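Water-Soluble Chlorophyll Protein (Brassica oleracea var. botrytis, PDB 6S2Z) binds chlorophyll b as a water-soluble tetramer of beta-trefoil subunits and may also inhibit proteases. Local coordinates at residues Gln3-Asn8 / His133-Thr138; Gly44-Leu49 / Ala154-Ala159; Leu56-Gly61 / Ile80-Glu85. All coordinates share one frame; numbering follows the deposited sequence.

Interaction 1. Residues Gln3-Asn8 / His133-Thr138; sequences QVKDSN and HTYKLT
The phenol oxygen of Tyr-135 accepts the backbone N-H of Lys-5 in a nearly straight bond, Lys-5 N to Tyr-135 OH 2.8 Å with 162° at the hydrogen. The ring reaches this amide because CG is anti to the carbonyl carbon (chi1 -65°), which carries the phenol from strand 135-139 across to the N-terminal segment. Val-4 lies over one face of the same ring: its CG1 methyl stands 4.1 Å from the ring centroid and 16° off the normal, a CH-pi contact displaced toward the hydroxyl end. Ile-126 touches both Val-4 and Tyr-135, and Phe-171 also packs on Val-4.

Farther toward the surface, His-133 points its side chain at the backbone of residues 5-7. The carbonyl oxygen of Asp-6 sits over one face of the imidazole, toward its rim, 3.6 Å from His-133 CG, while CB of Lys-5 approaches His-133 ND1 obliquely at 4.0 Å. A water donates to Lys-5 O at 2.6 Å and to His-133 O at 3.0 Å, joining two carbonyls that could not bond directly. Within the loop, Asp-6 OD1 accepts Asn-8 N at 2.8 Å from above the carboxylate plane, forming an Asx turn, and the same oxygen also takes Asn-10 N. Other backbone bonds of this N-terminal loop of the beta-trefoil go to Val-12, Ile-72 and Phe-171. Across the contact itself, the Tyr-135 phenol and the water thus act as polar bridges to a backbone too irregular to pair with the strand as a ladder.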
loop_
_atom_site.group_PDB
_atom_site.type_symbol
_atom_site.label_atom_id
_atom_site.label_comp_id
_atom_site.label_asym_id
_atom_site.label_seq_id
_atom_site.Cartn_x
_atom_site.Cartn_y
_atom_site.Cartn_z
ATOM N N GLN A 3 28.670 32.228 0.258
ATOM C CA GLN A 3 28.034 31.462 -0.793
ATOM C C GLN A 3 28.063 29.998 -0.377
ATOM O O GLN A 3 29.115 29.480 -0.011
ATOM C CB GLN A 3 28.768 31.655 -2.121
ATOM C CG GLN A 3 28.607 33.043 -2.731
ATOM C CD GLN A 3 29.467 33.187 -3.964
ATOM O OE1 GLN A 3 30.228 32.290 -4.326
ATOM N NE2 GLN A 3 29.358 34.326 -4.624
ATOM N N VAL A 4 26.897 29.350 -0.453
ATOM C CA VAL A 4 26.770 27.916 -0.261
ATOM C C VAL A 4 27.403 27.243 -1.472
ATOM O O VAL A 4 27.156 27.660 -2.597
ATOM C CB VAL A 4 25.285 27.539 -0.046
ATOM C CG1 VAL A 4 25.039 26.033 -0.097
ATOM C CG2 VAL A 4 24.758 28.102 1.261
ATOM N N LYS A 5 28.224 26.213 -1.241
ATOM C CA LYS A 5 28.927 25.525 -2.317
ATOM C C LYS A 5 28.370 24.111 -2.502
ATOM O O LYS A 5 28.058 23.419 -1.543
ATOM C CB LYS A 5 30.435 25.514 -2.039
ATOM C CG LYS A 5 31.073 26.898 -1.963
ATOM C CD LYS A 5 32.586 26.895 -2.082
ATOM C CE LYS A 5 33.210 28.257 -1.824
ATOM N NZ LYS A 5 34.665 28.142 -1.551
ATOM N N ASP A 6 28.255 23.675 -3.753
ATOM C CA ASP A 6 27.834 22.321 -4.060
ATOM C C ASP A 6 29.011 21.373 -3.839
ATOM O O ASP A 6 30.096 21.816 -3.483
ATOM C CB ASP A 6 27.257 22.237 -5.473
ATOM C CG ASP A 6 28.255 22.523 -6.592
ATOM O OD1 ASP A 6 29.480 22.274 -6.395
ATOM O OD2 ASP A 6 27.798 23.005 -7.655
ATOM N N SER A 7 28.802 20.083 -4.113
ATOM C CA SER A 7 29.773 19.048 -3.789
ATOM C C SER A 7 31.009 19.120 -4.690
ATOM O O SER A 7 31.970 18.392 -4.471
ATOM C CB SER A 7 29.147 17.678 -3.833
ATOM O OG SER A 7 28.780 17.352 -5.165
ATOM N N ASN A 8 30.984 19.999 -5.699
ATOM C CA ASN A 8 32.125 20.180 -6.588
ATOM C C ASN A 8 32.854 21.490 -6.269
ATOM O O ASN A 8 33.808 21.848 -6.962
ATOM C CB ASN A 8 31.700 20.210 -8.057
ATOM C CG ASN A 8 31.240 18.877 -8.609
ATOM O OD1 ASN A 8 31.824 17.829 -8.314
ATOM N ND2 ASN A 8 30.233 18.932 -9.468
ATOM N N HIS A 133 32.228 21.364 2.167
ATOM C CA HIS A 133 30.942 21.563 1.514
ATOM C C HIS A 133 29.849 20.780 2.241
ATOM O O HIS A 133 28.967 20.214 1.600
ATOM C CB HIS A 133 31.010 21.167 0.029
ATOM C CG HIS A 133 32.318 21.416 -0.651
ATOM N ND1 HIS A 133 32.938 22.662 -0.650
ATOM C CD2 HIS A 133 33.109 20.595 -1.383
ATOM C CE1 HIS A 133 34.067 22.591 -1.333
ATOM N NE2 HIS A 133 34.189 21.331 -1.803
ATOM N N THR A 134 29.940 20.721 3.574
ATOM C CA THR A 134 28.922 20.100 4.407
ATOM C C THR A 134 28.125 21.190 5.119
ATOM O O THR A 134 28.692 22.170 5.592
ATOM C CB THR A 134 29.561 19.135 5.407
ATOM O OG1 THR A 134 30.262 18.131 4.672
ATOM C CG2 THR A 134 28.570 18.514 6.364
ATOM N N TYR A 135 26.806 21.016 5.206
ATOM C CA TYR A 135 25.938 22.076 5.698
ATOM C C TYR A 135 24.871 21.487 6.623
ATOM O O TYR A 135 24.684 20.273 6.660
ATOM C CB TYR A 135 25.309 22.844 4.527
ATOM C CG TYR A 135 26.295 23.611 3.675
ATOM C CD1 TYR A 135 26.626 24.928 3.966
ATOM C CD2 TYR A 135 26.894 23.023 2.574
ATOM C CE1 TYR A 135 27.542 25.634 3.201
ATOM C CE2 TYR A 135 27.808 23.711 1.798
ATOM C CZ TYR A 135 28.142 25.018 2.118
ATOM O OH TYR A 135 29.045 25.694 1.352
ATOM N N LYS A 136 24.197 22.353 7.390
ATOM C CA LYS A 136 22.986 21.937 8.075
ATOM C C LYS A 136 21.859 22.877 7.665
ATOM O O LYS A 136 22.117 23.956 7.139
ATOM C CB LYS A 136 23.171 21.826 9.591
ATOM C CG LYS A 136 23.587 23.109 10.295
ATOM C CD LYS A 136 23.635 22.976 11.795
ATOM C CE LYS A 136 23.943 24.257 12.553
ATOM N NZ LYS A 136 23.658 24.071 14.001
ATOM N N LEU A 137 20.621 22.424 7.883
ATOM C CA LEU A 137 19.423 23.184 7.572
ATOM C C LEU A 137 18.702 23.521 8.877
ATOM O O LEU A 137 18.656 22.691 9.796
ATOM C CB LEU A 137 18.531 22.342 6.652
ATOM C CG LEU A 137 19.115 21.957 5.295
ATOM C CD1 LEU A 137 18.121 21.089 4.541
ATOM C CD2 LEU A 137 19.474 23.184 4.465
ATOM N N THR A 138 18.189 24.758 8.964
ATOM C CA THR A 138 17.509 25.218 10.170
ATOM C C THR A 138 16.203 25.898 9.780
ATOM O O THR A 138 16.070 26.441 8.678
ATOM C CB THR A 138 18.341 26.198 11.012
ATOM O OG1 THR A 138 18.511 27.396 10.248
ATOM C CG2 THR A 138 19.677 25.646 11.459
HETATM O O HOH W 1 27.583 20.966 -0.932
#

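Interaction 2. Residues Gly44-Leu49 / Ala154-Ala159; sequences GITQTL and APQLIA. With CHL (chlorophyll b), chain B.
In this beta-trefoil, strand segments 44-47 and 155-159 run roughly antiparallel, their axes inclined at 134°, and Thr-46 and Gln-156 form a single beta bridge. Leu-157 N donates to Ile-45 O at 3.0 Å, almost straight at 176°, and Gln-47 N donates to Pro-155 O at 2.8 Å in the plane of that carbonyl. Pro-155 O also receives a CA-H...O contact from Thr-46.

The tightly packed part is the buried one, made by Ile-45, Thr-46, Gln-156 and Leu-157. There Ile-45 CG2 and Leu-157 CD2 meet at 4.1 Å, among Leu-30 and Ile-111. Beside the bridge, Gln-156 starts with CG anti to its backbone N and then bends at chi2 (69°), bringing the amide back across the threonine. Thr-46 OG1 donates to Gln-156 OE1 at 2.8 Å, tilted from the carbonyl plane, whereas Gln-156 NE2 donates to a water that also accepts from Ile-45 N and lies near Leu-157 O. The two ends of the amide therefore have different tasks, which fixes its rotation.

The other end is more open to solvent, with Leu-49 and Pro-155 partly exposed, though Ala-154 CB still fits closely against Leu-49 CG at 3.6 Å. Leu-49 also packs on Ile-86 of the second subunit. The extended Gln-47 chain passes obliquely over Pro-155, its OE1 nearing Pro-155 CG, but its NE2 is held by Gly-28 O and Ser-25 OG. Just past the strand the chain turns to the pigment: Leu-49 N donates to chlorophyll O1A at 3.1 Å, and Thr-48, with OG1 anti to its backbone N, donates from OG1 to chlorophyll O1D at 2.9 Å.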
loop_
_atom_site.group_PDB
_atom_site.type_symbol
_atom_site.label_atom_id
_atom_site.label_comp_id
_atom_site.label_asym_id
_atom_site.label_seq_id
_atom_site.Cartn_x
_atom_site.Cartn_y
_atom_site.Cartn_z
ATOM N N GLY A 44 5.985 13.187 3.892
ATOM C CA GLY A 44 7.176 13.618 4.603
ATOM C C GLY A 44 8.404 13.485 3.716
ATOM O O GLY A 44 8.270 13.279 2.514
ATOM N N ILE A 45 9.591 13.604 4.320
ATOM C CA ILE A 45 10.854 13.567 3.602
ATOM C C ILE A 45 11.770 12.610 4.344
ATOM O O ILE A 45 11.805 12.601 5.566
ATOM C CB ILE A 45 11.487 14.970 3.467
ATOM C CG1 ILE A 45 10.458 16.003 3.008
ATOM C CG2 ILE A 45 12.699 14.941 2.538
ATOM C CD1 ILE A 45 11.068 17.373 2.689
ATOM N N THR A 46 12.482 11.784 3.583
ATOM C CA THR A 46 13.162 10.621 4.105
ATOM C C THR A 46 14.500 10.534 3.375
ATOM O O THR A 46 14.601 10.947 2.212
ATOM C CB THR A 46 12.307 9.369 3.828
ATOM O OG1 THR A 46 11.017 9.590 4.406
ATOM C CG2 THR A 46 12.914 8.098 4.378
ATOM N N GLN A 47 15.526 9.979 4.044
ATOM C CA GLN A 47 16.695 9.575 3.284
ATOM C C GLN A 47 16.447 8.163 2.787
ATOM O O GLN A 47 16.173 7.274 3.587
ATOM C CB GLN A 47 17.992 9.639 4.092
ATOM C CG GLN A 47 19.197 9.230 3.257
ATOM C CD GLN A 47 20.475 8.994 4.031
ATOM O OE1 GLN A 47 20.490 8.944 5.264
ATOM N NE2 GLN A 47 21.568 8.829 3.297
ATOM N N THR A 48 16.548 7.953 1.478
ATOM C CA THR A 48 16.409 6.588 0.994
ATOM C C THR A 48 17.587 5.775 1.521
ATOM O O THR A 48 18.684 6.307 1.619
ATOM C CB THR A 48 16.304 6.509 -0.539
ATOM O OG1 THR A 48 16.275 5.120 -0.897
ATOM C CG2 THR A 48 17.444 7.176 -1.281
ATOM N N LEU A 49 17.364 4.490 1.822
ATOM C CA LEU A 49 18.426 3.629 2.323
ATOM C C LEU A 49 19.318 3.119 1.197
ATOM O O LEU A 49 20.439 2.711 1.466
ATOM C CB LEU A 49 17.792 2.464 3.080
ATOM C CG LEU A 49 17.140 2.820 4.422
ATOM C CD1 LEU A 49 16.355 1.619 4.952
ATOM C CD2 LEU A 49 18.182 3.328 5.448
ATOM N N ALA A 154 14.450 4.131 7.969
ATOM C CA ALA A 154 15.180 5.103 7.155
ATOM C C ALA A 154 15.060 6.500 7.766
ATOM O O ALA A 154 13.977 6.921 8.187
ATOM C CB ALA A 154 14.650 5.089 5.743
ATOM N N PRO A 155 16.159 7.286 7.848
ATOM C CA PRO A 155 16.087 8.628 8.435
ATOM C C PRO A 155 14.889 9.433 7.931
ATOM O O PRO A 155 14.711 9.606 6.727
ATOM C CB PRO A 155 17.393 9.251 7.932
ATOM C CG PRO A 155 18.353 8.091 7.915
ATOM C CD PRO A 155 17.521 6.922 7.410
ATOM N N GLN A 156 14.096 9.964 8.877
ATOM C CA GLN A 156 12.899 10.742 8.587
ATOM C C GLN A 156 13.097 12.162 9.124
ATOM O O GLN A 156 13.345 12.329 10.314
ATOM C CB GLN A 156 11.719 10.046 9.267
ATOM C CG GLN A 156 10.355 10.602 8.904
ATOM C CD GLN A 156 10.048 10.272 7.464
ATOM O OE1 GLN A 156 10.210 9.123 7.023
ATOM N NE2 GLN A 156 9.618 11.286 6.711
ATOM N N LEU A 157 12.965 13.179 8.255
ATOM C CA LEU A 157 13.302 14.558 8.601
ATOM C C LEU A 157 12.289 15.173 9.583
ATOM O O LEU A 157 11.071 15.114 9.373
ATOM C CB LEU A 157 13.404 15.405 7.327
ATOM C CG LEU A 157 14.771 15.497 6.658
ATOM C CD1 LEU A 157 15.185 14.191 6.001
ATOM C CD2 LEU A 157 14.777 16.615 5.624
ATOM N N ILE A 158 12.820 15.799 10.636
ATOM C CA ILE A 158 12.080 16.487 11.689
ATOM C C ILE A 158 12.810 17.803 11.978
ATOM O O ILE A 158 13.925 18.024 11.491
ATOM C CB ILE A 158 11.972 15.625 12.967
ATOM C CG1 ILE A 158 13.363 15.295 13.527
ATOM C CG2 ILE A 158 11.151 14.351 12.733
ATOM C CD1 ILE A 158 13.360 14.733 14.932
ATOM N N ALA A 159 12.150 18.696 12.729
ATOM C CA ALA A 159 12.773 19.881 13.310
ATOM C C ALA A 159 12.967 19.614 14.800
ATOM O O ALA A 159 12.061 19.106 15.460
ATOM C CB ALA A 159 11.893 21.089 13.073
HETATM MG MG CHL B . 8.798 8.463 -2.542
HETATM C CHA CHL B . 11.740 6.772 -2.469
HETATM C CHB CHL B . 7.537 6.082 -0.511
HETATM C CHC CHL B . 5.705 9.733 -3.056
HETATM C CHD CHL B . 9.973 10.297 -5.291
HETATM N NA CHL B . 9.526 6.906 -1.486
HETATM C C1A CHL B . 10.700 6.468 -1.476
HETATM C C2A CHL B . 10.995 5.461 -0.444
HETATM C C3A CHL B . 9.624 5.113 0.023
HETATM C C4A CHL B . 8.830 6.099 -0.708
HETATM C CMA CHL B . 9.253 3.718 -0.407
HETATM C CAA CHL B . 12.027 5.860 0.602
HETATM C CBA CHL B . 12.204 4.898 1.748
HETATM C CGA CHL B . 13.196 3.785 1.587
HETATM O O1A CHL B . 14.321 3.961 1.803
HETATM O O2A CHL B . 12.758 2.474 1.264
HETATM N NB CHL B . 6.907 7.994 -1.853
HETATM C C1B CHL B . 6.542 6.992 -1.069
HETATM C C2B CHL B . 5.119 6.848 -0.792
HETATM C C3B CHL B . 4.603 7.942 -1.560
HETATM C C4B CHL B . 5.771 8.571 -2.162
HETATM C CMB CHL B . 4.404 5.838 0.040
HETATM C CAB CHL B . 3.199 8.364 -1.701
HETATM C CBB CHL B . 2.244 7.555 -1.961
HETATM N NC CHL B . 7.968 9.781 -3.916
HETATM C C1C CHL B . 6.721 10.177 -4.004
HETATM C C2C CHL B . 6.464 11.121 -5.086
HETATM C C3C CHL B . 7.706 11.296 -5.744
HETATM C C4C CHL B . 8.547 10.412 -4.953
HETATM C CMC CHL B . 5.230 11.791 -5.517
HETATM O OMC CHL B . 4.212 11.673 -4.937
HETATM C CAC CHL B . 8.011 12.141 -6.942
HETATM C CBC CHL B . 7.752 11.386 -8.192
HETATM N ND CHL B . 10.482 8.601 -3.687
HETATM C C1D CHL B . 10.866 9.292 -4.731
HETATM C C2D CHL B . 12.228 8.938 -5.187
HETATM C C3D CHL B . 12.541 7.918 -4.203
HETATM C C4D CHL B . 11.519 7.804 -3.426
HETATM C CMD CHL B . 13.164 9.432 -6.246
HETATM C CAD CHL B . 13.585 6.968 -3.784
HETATM O OBD CHL B . 14.710 6.856 -4.301
HETATM C CBD CHL B . 13.093 6.204 -2.629
HETATM C CGD CHL B . 13.187 4.734 -2.848
HETATM O O1D CHL B . 13.903 4.068 -2.208
HETATM O O2D CHL B . 12.447 4.066 -3.832
HETATM C CED CHL B . 12.769 2.779 -4.203
HETATM C C1 CHL B . 13.299 1.573 0.343
HETATM C C2 CHL B . 12.454 0.352 0.444
HETATM C C3 CHL B . 12.190 -0.412 -0.608
HETATM C C4 CHL B . 12.771 -0.094 -1.914
HETATM C C5 CHL B . 11.327 -1.603 -0.491
HETATM C C6 CHL B . 10.105 -1.429 -1.351
HETATM C C7 CHL B . 9.395 -0.112 -1.188
HETATM C C8 CHL B . 8.199 -0.049 -2.119
HETATM C C9 CHL B . 8.440 0.846 -3.313
HETATM C C10 CHL B . 6.943 0.340 -1.376
HETATM C C11 CHL B . 6.502 -0.805 -0.533
HETATM C C12 CHL B . 5.052 -0.625 -0.198
HETATM C C13 CHL B . 4.637 -1.393 1.038
HETATM C C14 CHL B . 4.668 -2.883 0.823
HETATM C C15 CHL B . 3.246 -0.964 1.445
HETATM C C16 CHL B . 2.926 -1.398 2.864
HETATM C C17 CHL B . 1.514 -1.022 3.278
HETATM C C18 CHL B . 1.379 -1.074 4.782
HETATM C C19 CHL B . 0.524 0.042 5.272
HETATM C C20 CHL B . 0.727 -2.353 5.160
HETATM O O HOH W 2 9.320 13.981 7.118
#

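Interaction 3. Residues Leu56-Gly61 / Ile80-Glu85; sequences LPVSFG and IEFRSE
Leu-56 lays its CD2 methyl against the ring of Phe-82, 3.6 Å from Phe-82 CD1, while its own carbonyl oxygen comes to the ring edge near Phe-82 CE1. Val-58 reaches the same part of the ring from an oblique direction, Val-58 CG1 to Phe-82 CD1 3.4 Å, having CG1 anti to its carbonyl carbon (chi1 -53°). Pro-32, the axial ligand residue of the chlorophyll magnesium, packs against both Leu-56 and Phe-82. Farther along, Phe-60 and Ile-80 lie side by side and point the same way, with Ile-80 CG1 at the phenylalanine edge.

Val-58, Phe-60, Ile-80 and Phe-82 share one face of a two-stranded antiparallel beta ladder in the trefoil. Val-58 with Phe-82 and Phe-60 with Ile-80 are non-hydrogen-bonded pairs; between them Ser-59 and Glu-81 form the hydrogen-bonded pair, Ser-59 N to Glu-81 O 3.0 Å and Glu-81 N to Ser-59 O 3.2 Å. Beyond the strand end, Arg-83 N donates to Pro-57 O at 2.7 Å.

Ser-59 and Glu-81 turn to the other face, where Arg-83, bent at chi2 and chi3, folds its CD to within 3.4 Å of Ser-59 OG, and its NH1 makes a weak hydrogen bond to Gly-15 O.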
loop_
_atom_site.group_PDB
_atom_site.type_symbol
_atom_site.label_atom_id
_atom_site.label_comp_id
_atom_site.label_asym_id
_atom_site.label_seq_id
_atom_site.Cartn_x
_atom_site.Cartn_y
_atom_site.Cartn_z
ATOM N N LEU A 56 15.437 12.903 -4.941
ATOM C CA LEU A 56 14.638 13.695 -5.848
ATOM C C LEU A 56 15.194 15.121 -5.867
ATOM O O LEU A 56 15.490 15.685 -4.820
ATOM C CB LEU A 56 13.167 13.642 -5.424
ATOM C CG LEU A 56 12.198 14.261 -6.434
ATOM C CD1 LEU A 56 12.108 13.411 -7.709
ATOM C CD2 LEU A 56 10.829 14.467 -5.808
ATOM N N PRO A 57 15.402 15.726 -7.056
ATOM C CA PRO A 57 15.957 17.076 -7.151
ATOM C C PRO A 57 15.147 18.157 -6.446
ATOM O O PRO A 57 13.910 18.098 -6.432
ATOM C CB PRO A 57 15.941 17.359 -8.659
ATOM C CG PRO A 57 16.080 15.979 -9.267
ATOM C CD PRO A 57 15.239 15.087 -8.373
ATOM N N VAL A 58 15.876 19.142 -5.898
ATOM C CA VAL A 58 15.279 20.341 -5.330
ATOM C C VAL A 58 15.886 21.592 -5.973
ATOM O O VAL A 58 16.941 21.548 -6.626
ATOM C CB VAL A 58 15.459 20.382 -3.807
ATOM C CG1 VAL A 58 14.958 19.108 -3.149
ATOM C CG2 VAL A 58 16.920 20.645 -3.454
ATOM N N SER A 59 15.201 22.721 -5.758
ATOM C CA SER A 59 15.762 24.018 -6.086
ATOM C C SER A 59 15.507 24.969 -4.924
ATOM O O SER A 59 14.570 24.775 -4.142
ATOM C CB SER A 59 15.227 24.548 -7.393
ATOM O OG SER A 59 13.840 24.812 -7.291
ATOM N N PHE A 60 16.396 25.963 -4.812
ATOM C CA PHE A 60 16.394 26.928 -3.729
ATOM C C PHE A 60 16.035 28.280 -4.330
ATOM O O PHE A 60 16.486 28.598 -5.429
ATOM C CB PHE A 60 17.739 26.930 -2.998
ATOM C CG PHE A 60 18.259 25.575 -2.563
ATOM C CD1 PHE A 60 17.705 24.900 -1.479
ATOM C CD2 PHE A 60 19.320 24.978 -3.219
ATOM C CE1 PHE A 60 18.198 23.670 -1.070
ATOM C CE2 PHE A 60 19.798 23.733 -2.819
ATOM C CZ PHE A 60 19.250 23.080 -1.734
ATOM N N GLY A 61 15.181 29.026 -3.623
ATOM C CA GLY A 61 14.860 30.407 -3.955
ATOM C C GLY A 61 14.671 31.241 -2.686
ATOM O O GLY A 61 14.146 30.736 -1.697
ATOM N N ILE A 80 12.577 25.555 -0.106
ATOM C CA ILE A 80 13.146 24.400 -0.768
ATOM C C ILE A 80 11.976 23.683 -1.426
ATOM O O ILE A 80 11.001 23.370 -0.751
ATOM C CB ILE A 80 13.903 23.484 0.230
ATOM C CG1 ILE A 80 14.882 24.255 1.127
ATOM C CG2 ILE A 80 14.594 22.349 -0.507
ATOM C CD1 ILE A 80 15.588 23.394 2.142
ATOM N N GLU A 81 12.057 23.460 -2.746
ATOM C CA GLU A 81 10.983 22.727 -3.387
ATOM C C GLU A 81 11.521 21.569 -4.215
ATOM O O GLU A 81 12.511 21.703 -4.929
ATOM C CB GLU A 81 10.016 23.617 -4.165
ATOM C CG GLU A 81 10.647 24.465 -5.235
ATOM C CD GLU A 81 9.644 24.896 -6.296
ATOM O OE1 GLU A 81 8.541 24.356 -6.334
ATOM O OE2 GLU A 81 9.986 25.764 -7.096
ATOM N N PHE A 82 10.843 20.432 -4.093
ATOM C CA PHE A 82 11.106 19.296 -4.954
ATOM C C PHE A 82 10.723 19.633 -6.395
ATOM O O PHE A 82 9.738 20.327 -6.654
ATOM C CB PHE A 82 10.369 18.066 -4.423
ATOM C CG PHE A 82 11.099 17.332 -3.336
ATOM C CD1 PHE A 82 12.382 16.854 -3.546
ATOM C CD2 PHE A 82 10.496 17.115 -2.104
ATOM C CE1 PHE A 82 13.028 16.132 -2.556
ATOM C CE2 PHE A 82 11.151 16.407 -1.108
ATOM C CZ PHE A 82 12.412 15.912 -1.339
ATOM N N ARG A 83 11.529 19.132 -7.330
ATOM C CA ARG A 83 11.330 19.414 -8.737
ATOM C C ARG A 83 11.127 18.082 -9.437
ATOM O O ARG A 83 12.065 17.284 -9.533
ATOM C CB ARG A 83 12.547 20.139 -9.318
ATOM C CG ARG A 83 12.866 21.479 -8.671
ATOM C CD ARG A 83 11.835 22.573 -8.885
ATOM N NE ARG A 83 11.570 22.949 -10.266
ATOM C CZ ARG A 83 12.417 23.615 -11.057
ATOM N NH1 ARG A 83 13.620 23.962 -10.625
ATOM N NH2 ARG A 83 12.069 23.921 -12.296
ATOM N N SER A 84 9.882 17.862 -9.898
ATOM C CA SER A 84 9.478 16.622 -10.542
ATOM C C SER A 84 8.292 16.847 -11.482
ATOM O O SER A 84 7.238 17.319 -11.064
ATOM C CB SER A 84 9.146 15.575 -9.526
ATOM O OG SER A 84 8.989 14.343 -10.196
ATOM N N GLU A 85 8.472 16.456 -12.749
ATOM C CA GLU A 85 7.393 16.425 -13.728
ATOM C C GLU A 85 6.281 15.509 -13.221
ATOM O O GLU A 85 5.132 15.916 -13.117
ATOM C CB GLU A 85 7.900 15.934 -15.089
ATOM C CG GLU A 85 7.211 16.618 -16.259
ATOM C CD GLU A 85 7.730 18.028 -16.474
ATOM O OE1 GLU A 85 8.550 18.221 -17.401
ATOM O OE2 GLU A 85 7.345 18.921 -15.695
#

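Interactions 2 and 3 are buried and border the chlorophyll pocket, whereas interaction 1 is only partly buried and lies away from it. Strands 135-139 and 155-160 belong to one four-stranded antiparallel sheet, so interactions 1 and 2 reach the same sheet without touching. Interaction 3 touches both: Ile-80 packs on Leu-137 of interaction 1, and Phe-82 packs on Ile-45 of interaction 2. Chemistry follows place. A regular ladder with an apolar face joins 56-61 to 80-85, a single bridge with a side-chain amide and water joins 44-49 to 154-159, and a phenol and a water join the irregular segment 3-8 to 133-138.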